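Local structure of tRNA (guanine(9)-N1)-methyltransferase (Schizosaccharomyces pombe, 4JWF) at residues D124-E129 with T162-I167. The protein transfers a methyl group from S-adenosyl-L-methionine to N1 of guanosine 9 in cytoplasmic tRNA, and its SPOUT-family methyltransferase domain is the part described here. Sequence-based numbering, arbitrary orientation.
With SAH (S-adenosyl-L-homocysteine), chain C.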
ATOM      1  N   ASP A 124      -7.681  -6.320  14.628  1.00 23.15           N
ATOM      2  CA  ASP A 124      -8.530  -5.841  15.729  1.00 24.35           C
ATOM      3  C   ASP A 124      -8.427  -4.324  15.839  1.00 24.38           C
ATOM      4  O   ASP A 124      -9.398  -3.668  16.186  1.00 24.30           O
ATOM      5  CB  ASP A 124      -8.148  -6.485  17.072  1.00 24.88           C
ATOM      6  CG  ASP A 124      -8.347  -8.000  17.095  1.00 26.54           C
ATOM      7  OD1 ASP A 124      -9.236  -8.513  16.375  1.00 28.73           O
ATOM      8  OD2 ASP A 124      -7.614  -8.679  17.855  1.00 28.43           O
ATOM      9  N   ASN A 125      -7.245  -3.781  15.533  1.00 24.84           N
ATOM     10  CA  ASN A 125      -7.002  -2.334  15.574  1.00 25.12           C
ATOM     11  C   ASN A 125      -7.598  -1.565  14.409  1.00 25.39           C
ATOM     12  O   ASN A 125      -7.758  -2.100  13.318  1.00 25.64           O
ATOM     13  CB  ASN A 125      -5.512  -2.036  15.610  1.00 25.25           C
ATOM     14  CG  ASN A 125      -4.806  -2.727  16.734  1.00 25.24           C
ATOM     15  OD1 ASN A 125      -5.265  -2.721  17.873  1.00 26.99           O
ATOM     16  ND2 ASN A 125      -3.672  -3.329  16.427  1.00 25.46           N
ATOM     17  N   THR A 126      -7.915  -0.297  14.646  1.00 25.75           N
ATOM     18  CA  THR A 126      -8.344   0.594  13.582  1.00 26.02           C
ATOM     19  C   THR A 126      -7.410   1.794  13.518  1.00 26.28           C
ATOM     20  O   THR A 126      -7.065   2.392  14.543  1.00 26.63           O
ATOM     21  CB  THR A 126      -9.803   1.039  13.750  1.00 25.91           C
ATOM     22  OG1 THR A 126     -10.650  -0.111  13.754  1.00 26.24           O
ATOM     23  CG2 THR A 126     -10.230   1.927  12.604  1.00 26.12           C
ATOM     24  N   ILE A 127      -6.994   2.117  12.300  1.00 26.47           N
ATOM     25  CA  ILE A 127      -6.117   3.235  12.031  1.00 26.84           C
ATOM     26  C   ILE A 127      -6.993   4.493  11.995  1.00 27.04           C
ATOM     27  O   ILE A 127      -7.978   4.551  11.262  1.00 27.30           O
ATOM     28  CB  ILE A 127      -5.323   2.974  10.704  1.00 26.75           C
ATOM     29  CG1 ILE A 127      -3.825   3.297  10.848  1.00 27.70           C
ATOM     30  CG2 ILE A 127      -5.992   3.602   9.486  1.00 26.85           C
ATOM     31  CD1 ILE A 127      -3.490   4.750  11.030  1.00 29.34           C
ATOM     32  N   THR A 128      -6.677   5.475  12.829  1.00 27.27           N
ATOM     33  CA  THR A 128      -7.434   6.730  12.824  1.00 27.65           C
ATOM     34  C   THR A 128      -6.628   7.866  12.206  1.00 27.88           C
ATOM     35  O   THR A 128      -7.179   8.749  11.554  1.00 27.93           O
ATOM     36  CB  THR A 128      -7.918   7.146  14.238  1.00 27.59           C
ATOM     37  OG1 THR A 128      -6.795   7.336  15.107  1.00 27.43           O
ATOM     38  CG2 THR A 128      -8.852   6.096  14.823  1.00 27.17           C
ATOM     39  N   GLU A 129      -5.318   7.817  12.398  1.00 28.43           N
ATOM     40  CA  GLU A 129      -4.436   8.893  11.987  1.00 29.11           C
ATOM     41  C   GLU A 129      -3.097   8.317  11.530  1.00 28.98           C
ATOM     42  O   GLU A 129      -2.592   7.358  12.124  1.00 28.88           O
ATOM     43  CB  GLU A 129      -4.244   9.850  13.167  1.00 29.33           C
ATOM     44  CG  GLU A 129      -3.423  11.094  12.885  1.00 31.33           C
ATOM     45  CD  GLU A 129      -3.621  12.188  13.934  1.00 33.96           C
ATOM     46  OE1 GLU A 129      -4.648  12.159  14.661  1.00 34.00           O
ATOM     47  OE2 GLU A 129      -2.742  13.082  14.016  1.00 35.02           O
ATOM     48  N   THR A 162      -0.722  -4.273  13.526  1.00 24.39           N
ATOM     49  CA  THR A 162      -1.616  -4.188  12.370  1.00 24.61           C
ATOM     50  C   THR A 162      -2.779  -3.219  12.629  1.00 24.78           C
ATOM     51  O   THR A 162      -3.050  -2.851  13.776  1.00 24.95           O
ATOM     52  CB  THR A 162      -2.192  -5.573  11.930  1.00 24.61           C
ATOM     53  OG1 THR A 162      -3.209  -5.999  12.844  1.00 24.40           O
ATOM     54  CG2 THR A 162      -1.102  -6.645  11.854  1.00 24.73           C
ATOM     55  N   ALA A 163      -3.463  -2.816  11.563  1.00 24.62           N
ATOM     56  CA  ALA A 163      -4.590  -1.905  11.652  1.00 24.89           C
ATOM     57  C   ALA A 163      -5.412  -1.975  10.376  1.00 25.18           C
ATOM     58  O   ALA A 163      -4.869  -2.105   9.285  1.00 24.63           O
ATOM     59  CB  ALA A 163      -4.109  -0.476  11.890  1.00 24.93           C
ATOM     60  N   LYS A 164      -6.727  -1.893  10.527  1.00 25.91           N
ATOM     61  CA  LYS A 164      -7.626  -1.792   9.396  1.00 26.91           C
ATOM     62  C   LYS A 164      -8.007  -0.338   9.136  1.00 27.69           C
ATOM     63  O   LYS A 164      -7.854   0.518  10.008  1.00 27.11           O
ATOM     64  CB  LYS A 164      -8.865  -2.670   9.602  1.00 26.95           C
ATOM     65  CG  LYS A 164      -9.682  -2.363  10.839  1.00 28.25           C
ATOM     66  CD  LYS A 164     -10.698  -3.462  11.102  1.00 29.96           C
ATOM     67  CE  LYS A 164     -11.549  -3.158  12.326  1.00 30.62           C
ATOM     68  NZ  LYS A 164     -12.789  -3.991  12.314  1.00 32.22           N
ATOM     69  N   LEU A 165      -8.481  -0.065   7.924  1.00 29.23           N
ATOM     70  CA  LEU A 165      -8.964   1.262   7.563  1.00 31.08           C
ATOM     71  C   LEU A 165     -10.301   1.566   8.246  1.00 32.62           C
ATOM     72  O   LEU A 165     -11.146   0.677   8.387  1.00 32.64           O
ATOM     73  CB  LEU A 165      -9.098   1.394   6.044  1.00 30.88           C
ATOM     74  CG  LEU A 165      -7.841   1.483   5.173  1.00 31.06           C
ATOM     75  CD1 LEU A 165      -8.247   1.528   3.706  1.00 30.43           C
ATOM     76  CD2 LEU A 165      -6.989   2.695   5.528  1.00 30.07           C
ATOM     77  N   PRO A 166     -10.506   2.826   8.667  1.00 34.29           N
ATOM     78  CA  PRO A 166     -11.741   3.158   9.375  1.00 35.72           C
ATOM     79  C   PRO A 166     -12.917   3.320   8.417  1.00 37.49           C
ATOM     80  O   PRO A 166     -13.693   4.273   8.535  1.00 37.37           O
ATOM     81  CB  PRO A 166     -11.403   4.485  10.053  1.00 35.55           C
ATOM     82  CG  PRO A 166     -10.432   5.130   9.133  1.00 34.90           C
ATOM     83  CD  PRO A 166      -9.654   4.015   8.461  1.00 34.19           C
ATOM     84  N   ILE A 167     -13.028   2.400   7.460  1.00 39.63           N
ATOM     85  CA  ILE A 167     -14.238   2.286   6.652  1.00 41.86           C
ATOM     86  C   ILE A 167     -15.209   1.461   7.495  1.00 43.30           C
ATOM     87  O   ILE A 167     -14.817   0.959   8.546  1.00 43.62           O
ATOM     88  CB  ILE A 167     -13.970   1.672   5.238  1.00 41.73           C
ATOM     89  CG1 ILE A 167     -14.005   0.147   5.244  1.00 42.38           C
ATOM     90  CG2 ILE A 167     -12.632   2.124   4.691  1.00 41.94           C
ATOM     91  CD1 ILE A 167     -13.871  -0.440   3.845  1.00 43.35           C
TER
HETATM   92  N   SAH C 301      -6.283 -11.641   1.793  1.00 21.38           N
HETATM   93  CA  SAH C 301      -5.405 -10.431   1.736  1.00 21.48           C
HETATM   94  CB  SAH C 301      -6.205  -9.238   1.201  1.00 21.03           C
HETATM   95  CG  SAH C 301      -5.511  -8.597   0.006  1.00 20.94           C
HETATM   96  SD  SAH C 301      -6.101  -6.957  -0.313  1.00 18.56           S
HETATM   97  C   SAH C 301      -4.871 -10.165   3.119  1.00 21.60           C
HETATM   98  O   SAH C 301      -4.798 -11.065   3.957  1.00 22.04           O
HETATM   99  OXT SAH C 301      -4.492  -9.048   3.474  1.00 21.87           O
HETATM  100  C5' SAH C 301      -4.558  -6.130  -0.566  1.00 17.60           C
HETATM  101  C4' SAH C 301      -3.947  -5.416   0.657  1.00 16.05           C
HETATM  102  O4' SAH C 301      -4.564  -4.146   0.887  1.00 16.23           O
HETATM  103  C3' SAH C 301      -3.997  -6.152   1.989  1.00 15.12           C
HETATM  104  O3' SAH C 301      -2.821  -6.920   2.211  1.00 14.97           O
HETATM  105  C2' SAH C 301      -4.092  -5.060   3.029  1.00 15.69           C
HETATM  106  O2' SAH C 301      -2.797  -4.622   3.437  1.00 16.19           O
HETATM  107  C1' SAH C 301      -4.688  -3.894   2.291  1.00 15.04           C
HETATM  108  N9  SAH C 301      -6.116  -3.717   2.657  1.00 15.10           N
HETATM  109  C8  SAH C 301      -7.190  -4.049   1.906  1.00 15.77           C
HETATM  110  N7  SAH C 301      -8.356  -3.716   2.529  1.00 15.27           N
HETATM  111  C5  SAH C 301      -8.017  -3.155   3.709  1.00 15.06           C
HETATM  112  C6  SAH C 301      -8.737  -2.568   4.862  1.00 15.40           C
HETATM  113  N6  SAH C 301     -10.091  -2.525   4.877  1.00 16.48           N
HETATM  114  N1  SAH C 301      -8.013  -2.081   5.896  1.00 16.20           N
HETATM  115  C2  SAH C 301      -6.663  -2.114   5.909  1.00 16.60           C
HETATM  116  N3  SAH C 301      -5.941  -2.631   4.893  1.00 16.77           N
HETATM  117  C4  SAH C 301      -6.548  -3.154   3.787  1.00 15.37           C
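Asn-125 turns CG beside its own backbone N (chi1 -55°), which brings the amide to the carbonyl O of Thr-162, in strand 161-163, while Lys-164 sets CG between backbone N and carbonyl carbon (chi1 58°) and then runs extended past Asn-125 and Thr-126. ND2 of Asn-125 donates to Thr-162 O at 2.8 Å, with the acceptor close to the amide plane but the donor tilted from the carbonyl plane. Two backbone bonds continue the join: Lys-164 N reaches Asn-125 O at 3.0 Å, and Ile-127 N reaches Lys-164 O at 2.9 Å, almost straight at 178°. Together they make a single beta bridge between Thr-126 and Lys-164, just past the end of edge strand 161-163. The aliphatic part of Lys-164 lies along the loop, CG 3.1 Å from Asn-125 O and CE 3.5 Å from Thr-126 OG1, the two side chains crossing at a slant. An alanine in place of Lys-164 would probably strip the aliphatic cover from beside Asn-125 O and leave Thr-126 OG1 without its CE neighbour. Apolar contacts complete the join: CB of Ile-127 meets CB of Ala-163 at 3.8 Å and its CG2 rests against CD of Pro-166; separately, CG2 of Thr-126 touches CB of Pro-166. Trp-197 of helix 197-204 packs on Ile-127, Leu-165 and Pro-166. The loop joins the chain beside the bound by-product S-adenosyl-L-homocysteine: Leu-165 N donates to adenine N1 at 2.9 Å. Because Lys-164 spends both backbone polar groups on the loop and the next N-H goes to the adenine, the bridge probably fixes the peptide whose N-H meets N1, the ring nitrogen that accepts this hydrogen bond.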